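Local structure of tapirin (Caldicellulosiruptor hydrothermalis, 6N2C) at residues Lys382-Lys393 / Ser403-Ser414. The protein probably binds cellulose through its beta-helical C-terminal domain, helping this thermophilic bacterium adhere to plant biomass, and carries a zinc ion. Numbering follows the deposited sequence. Where two conformers were deposited one is given.
Sequences KIDGEVKLNVKK and SNLNSGTNIRVS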
loop_
_atom_site.group_PDB
_atom_site.type_symbol
_atom_site.label_atom_id
_atom_site.label_comp_id
_atom_site.label_asym_id
_atom_site.label_seq_id
_atom_site.Cartn_x
_atom_site.Cartn_y
_atom_site.Cartn_z
ATOM N N LYS A 382 13.467 5.963 -25.451
ATOM C CA LYS A 382 14.861 5.509 -25.589
ATOM C C LYS A 382 14.883 4.008 -25.656
ATOM O O LYS A 382 14.312 3.349 -24.797
ATOM C CB LYS A 382 15.753 5.970 -24.428
ATOM C CG LYS A 382 17.202 5.512 -24.526
ATOM C CD LYS A 382 17.997 6.108 -23.379
ATOM C CE LYS A 382 19.441 5.687 -23.372
ATOM N NZ LYS A 382 20.283 6.106 -24.576
ATOM N N ILE A 383 15.455 3.456 -26.734
ATOM C CA ILE A 383 15.653 2.026 -26.936
ATOM C C ILE A 383 17.192 1.844 -27.112
ATOM O O ILE A 383 17.816 2.540 -27.935
ATOM C CB ILE A 383 14.906 1.545 -28.160
ATOM C CG1 ILE A 383 13.402 1.548 -27.882
ATOM C CG2 ILE A 383 15.329 0.129 -28.521
ATOM C CD1 ILE A 383 12.589 1.277 -29.088
ATOM N N ASP A 384 17.796 1.033 -26.223
ATOM C CA ASP A 384 19.196 0.694 -26.287
ATOM C C ASP A 384 19.277 -0.812 -26.344
ATOM O O ASP A 384 18.886 -1.537 -25.385
ATOM C CB ASP A 384 19.943 1.336 -25.116
ATOM C CG ASP A 384 21.396 0.923 -25.044
ATOM O OD1 ASP A 384 21.874 0.375 -26.010
ATOM O OD2 ASP A 384 21.987 1.167 -23.989
ATOM N N GLY A 385 19.746 -1.331 -27.459
ATOM C CA GLY A 385 19.834 -2.763 -27.663
ATOM C C GLY A 385 18.690 -3.434 -28.326
ATOM O O GLY A 385 17.729 -2.770 -28.726
ATOM N N GLU A 386 18.765 -4.764 -28.422
ATOM C CA GLU A 386 17.807 -5.552 -29.166
ATOM C C GLU A 386 16.745 -5.889 -28.167
ATOM O O GLU A 386 16.499 -7.045 -27.812
ATOM C CB GLU A 386 18.440 -6.800 -29.810
ATOM C CG GLU A 386 19.536 -6.420 -30.892
ATOM C CD GLU A 386 18.963 -5.840 -32.196
ATOM O OE1 GLU A 386 17.738 -5.994 -32.460
ATOM O OE2 GLU A 386 19.710 -5.160 -32.984
ATOM N N VAL A 387 16.015 -4.831 -27.781
ATOM C CA VAL A 387 14.873 -5.017 -26.865
ATOM C C VAL A 387 13.782 -5.944 -27.437
ATOM O O VAL A 387 13.675 -6.167 -28.621
ATOM C CB VAL A 387 14.310 -3.624 -26.427
ATOM C CG1 VAL A 387 15.403 -2.808 -25.765
ATOM C CG2 VAL A 387 13.687 -2.862 -27.578
ATOM N N LYS A 388 12.919 -6.463 -26.558
ATOM C CA LYS A 388 11.817 -7.227 -26.949
ATOM C C LYS A 388 10.532 -6.428 -26.740
ATOM O O LYS A 388 10.067 -6.308 -25.575
ATOM C CB LYS A 388 11.731 -8.483 -26.155
ATOM C CG LYS A 388 12.841 -9.470 -26.501
ATOM C CD LYS A 388 12.595 -10.766 -25.735
ATOM C CE LYS A 388 13.882 -11.402 -25.248
ATOM N NZ LYS A 388 14.740 -11.719 -26.420
ATOM N N LEU A 389 9.966 -5.908 -27.827
ATOM C CA LEU A 389 8.749 -5.088 -27.773
ATOM C C LEU A 389 7.724 -5.729 -28.657
ATOM O O LEU A 389 8.021 -6.058 -29.811
ATOM C CB LEU A 389 8.967 -3.706 -28.328
ATOM C CG LEU A 389 9.953 -2.747 -27.739
ATOM C CD1 LEU A 389 9.794 -1.421 -28.467
ATOM C CD2 LEU A 389 9.620 -2.628 -26.249
ATOM N N ASN A 390 6.555 -5.984 -28.111
ATOM C CA ASN A 390 5.437 -6.540 -28.847
ATOM C C ASN A 390 4.171 -5.740 -28.463
ATOM O O ASN A 390 3.520 -6.059 -27.426
ATOM C CB ASN A 390 5.327 -8.021 -28.514
ATOM C CG ASN A 390 4.181 -8.686 -29.224
ATOM O OD1 ASN A 390 3.731 -8.217 -30.289
ATOM N ND2 ASN A 390 3.655 -9.721 -28.625
ATOM N N VAL A 391 3.824 -4.726 -29.254
ATOM C CA VAL A 391 2.765 -3.822 -28.928
ATOM C C VAL A 391 1.946 -3.474 -30.120
ATOM O O VAL A 391 2.295 -3.860 -31.258
ATOM C CB VAL A 391 3.298 -2.532 -28.286
ATOM C CG1 VAL A 391 4.197 -2.879 -27.119
ATOM C CG2 VAL A 391 4.145 -1.715 -29.261
ATOM N N LYS A 392 0.844 -2.766 -29.892
ATOM C CA LYS A 392 0.007 -2.354 -31.028
ATOM C C LYS A 392 0.448 -1.022 -31.614
ATOM O O LYS A 392 0.562 -0.889 -32.833
ATOM C CB LYS A 392 -1.429 -2.338 -30.593
ATOM C CG LYS A 392 -2.428 -1.961 -31.691
ATOM C CD LYS A 392 -3.853 -2.352 -31.339
ATOM C CE LYS A 392 -4.537 -1.295 -30.498
ATOM N NZ LYS A 392 -5.876 -1.764 -30.030
ATOM N N LYS A 393 0.593 0.004 -30.793
ATOM C CA LYS A 393 0.966 1.333 -31.279
ATOM C C LYS A 393 1.801 2.073 -30.269
ATOM O O LYS A 393 1.589 1.953 -29.065
ATOM C CB LYS A 393 -0.288 2.187 -31.616
ATOM C CG LYS A 393 -0.045 3.580 -32.176
ATOM C CD LYS A 393 -1.348 4.326 -32.453
ATOM C CE LYS A 393 -1.110 5.562 -33.284
ATOM N NZ LYS A 393 -2.400 6.331 -33.457
ATOM N N SER A 403 19.952 3.294 -29.974
ATOM C CA SER A 403 21.382 2.902 -29.973
ATOM C C SER A 403 21.519 1.424 -29.887
ATOM O O SER A 403 20.650 0.721 -29.365
ATOM C CB SER A 403 22.128 3.592 -28.869
ATOM O OG SER A 403 21.636 3.247 -27.606
ATOM N N ASN A 404 22.668 0.921 -30.384
ATOM C CA ASN A 404 22.980 -0.527 -30.323
ATOM C C ASN A 404 21.859 -1.331 -30.857
ATOM O O ASN A 404 21.586 -2.420 -30.413
ATOM C CB ASN A 404 23.386 -0.921 -28.926
ATOM C CG ASN A 404 24.608 -0.175 -28.486
ATOM O OD1 ASN A 404 25.646 -0.233 -29.171
ATOM N ND2 ASN A 404 24.519 0.539 -27.346
ATOM N N LEU A 405 21.179 -0.774 -31.859
ATOM C CA LEU A 405 20.009 -1.429 -32.392
ATOM C C LEU A 405 20.350 -1.610 -33.855
ATOM O O LEU A 405 20.315 -0.601 -34.665
ATOM C CB LEU A 405 18.778 -0.486 -32.245
ATOM C CG LEU A 405 17.483 -1.055 -32.857
ATOM C CD1 LEU A 405 17.091 -2.335 -32.166
ATOM C CD2 LEU A 405 16.341 -0.028 -32.862
ATOM N N ASN A 406 20.683 -2.861 -34.198
ATOM C CA ASN A 406 21.149 -3.195 -35.537
ATOM C C ASN A 406 20.173 -3.936 -36.393
ATOM O O ASN A 406 20.117 -3.672 -37.600
ATOM C CB ASN A 406 22.458 -3.960 -35.407
ATOM C CG ASN A 406 23.475 -3.146 -34.664
ATOM O OD1 ASN A 406 23.744 -1.986 -35.049
ATOM N ND2 ASN A 406 23.973 -3.683 -33.541
ATOM N N SER A 407 19.418 -4.870 -35.832
ATOM C CA SER A 407 18.396 -5.574 -36.606
ATOM C C SER A 407 16.956 -5.177 -36.265
ATOM O O SER A 407 16.138 -5.111 -37.134
ATOM C CB SER A 407 18.536 -7.075 -36.454
ATOM O OG SER A 407 18.217 -7.517 -35.148
ATOM N N GLY A 408 16.669 -4.935 -34.992
ATOM C CA GLY A 408 15.277 -4.800 -34.553
ATOM C C GLY A 408 14.381 -6.035 -34.676
ATOM O O GLY A 408 13.200 -5.894 -34.712
ATOM N N THR A 409 14.950 -7.238 -34.645
ATOM C CA THR A 409 14.157 -8.420 -34.952
ATOM C C THR A 409 13.036 -8.605 -33.939
ATOM O O THR A 409 11.886 -8.919 -34.342
ATOM C CB THR A 409 15.024 -9.703 -35.110
ATOM O OG1 THR A 409 15.909 -9.843 -33.997
ATOM C CG2 THR A 409 15.853 -9.609 -36.409
ATOM N N ASN A 410 13.331 -8.257 -32.669
ATOM C CA ASN A 410 12.335 -8.448 -31.609
ATOM C C ASN A 410 11.450 -7.224 -31.343
ATOM O O ASN A 410 10.813 -7.160 -30.277
ATOM C CB ASN A 410 12.995 -8.895 -30.345
ATOM C CG ASN A 410 13.517 -10.313 -30.473
ATOM O OD1 ASN A 410 12.846 -11.160 -31.040
ATOM N ND2 ASN A 410 14.680 -10.551 -29.969
ATOM N N ILE A 411 11.441 -6.262 -32.249
ATOM C CA ILE A 411 10.544 -5.087 -32.110
ATOM C C ILE A 411 9.389 -5.365 -33.046
ATOM O O ILE A 411 9.590 -5.394 -34.281
ATOM C CB ILE A 411 11.261 -3.787 -32.443
ATOM C CG1 ILE A 411 12.340 -3.552 -31.390
ATOM C CG2 ILE A 411 10.275 -2.598 -32.566
ATOM C CD1 ILE A 411 13.215 -2.336 -31.603
ATOM N N ARG A 412 8.201 -5.645 -32.492
ATOM C CA ARG A 412 6.975 -5.856 -33.263
ATOM C C ARG A 412 5.931 -4.810 -32.865
ATOM O O ARG A 412 5.632 -4.627 -31.661
ATOM C CB ARG A 412 6.421 -7.263 -33.041
ATOM C CG ARG A 412 7.345 -8.397 -33.534
ATOM C CD ARG A 412 7.576 -9.455 -32.441
ATOM N NE ARG A 412 6.425 -10.356 -32.210
ATOM C CZ ARG A 412 6.206 -11.082 -31.098
ATOM N NH1 ARG A 412 7.023 -11.042 -30.052
ATOM N NH2 ARG A 412 5.148 -11.872 -31.041
ATOM N N VAL A 413 5.384 -4.130 -33.868
ATOM C CA VAL A 413 4.379 -3.047 -33.658
ATOM C C VAL A 413 3.360 -3.258 -34.749
ATOM O O VAL A 413 3.630 -2.999 -35.941
ATOM C CB VAL A 413 4.980 -1.623 -33.745
ATOM C CG1 VAL A 413 3.921 -0.558 -33.424
ATOM C CG2 VAL A 413 6.148 -1.475 -32.750
ATOM N N SER A 414 2.173 -3.691 -34.355
ATOM C CA SER A 414 1.190 -4.106 -35.357
ATOM C C SER A 414 0.518 -2.947 -36.101
ATOM O O SER A 414 0.158 -3.072 -37.301
ATOM C CB SER A 414 0.181 -5.064 -34.723
ATOM O OG SER A 414 -0.620 -4.395 -33.797
HETATM O O HOH W 1 19.469 4.885 -26.823
HETATM O O HOH W 2 15.032 -6.173 -31.136
HETATM O O HOH W 3 16.264 -9.435 -28.520
HETATM O O HOH W 4 22.591 -5.645 -32.416
HETATM O O HOH W 5 3.514 -10.534 -32.562
#
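The carboxylate of Glu386 is held by the loop Asn406-Gly408. Its OE2 accepts from Asn406 N at 2.8 Å, nearly along the C-O axis, and from Ser407 N at 2.9 Å on the syn side, the two donors arriving from opposite faces of the carboxylate plane. OE1 takes the Ser407 hydroxyl from above that plane and, weakly, Gly408 N. An acid suits this place because it offers two acceptors to successive backbone N-H groups; a bend at chi2 (-72°) turns it back toward them. Gly408, at positive phi, opens the type I turn that leads into Ile411.

Asp384 meets Asn404, where the next coil leaves its strand: ND2 of this asparagine, a residue that tolerates positive phi, donates to Asp384 OD1 over 3.0 Å, almost straight at 171°. Gly385 N bonds to Ser403 O, at backbone angles that would jam a CB against the preceding carbonyl.

These are neighbouring coils of a right-handed parallel beta-helix, near the end of the stack remote from the zinc site. Strands 388-391 and 411-413 run parallel, their axes 4.7 Å apart, linked by backbone bonds such as Arg412 N to Leu389 O at 2.7 Å. Like side chains stack coil upon coil: Leu389 over Ile411 and Val391 beside Val413 (CG2 to CG2, 4.0 Å) face the interior, where branched aliphatics fill space. On the outer face, the flat Asn390 amide can lie against the flat Arg412 guanidinium, planes 13° apart in the conformer given, CG 3.6 Å above its centre.

Beyond the pair, Ile369 of strand 368-371 continues the aliphatic row under Leu389 and Val391, while Lys392 NZ forms a salt bridge with Asp373.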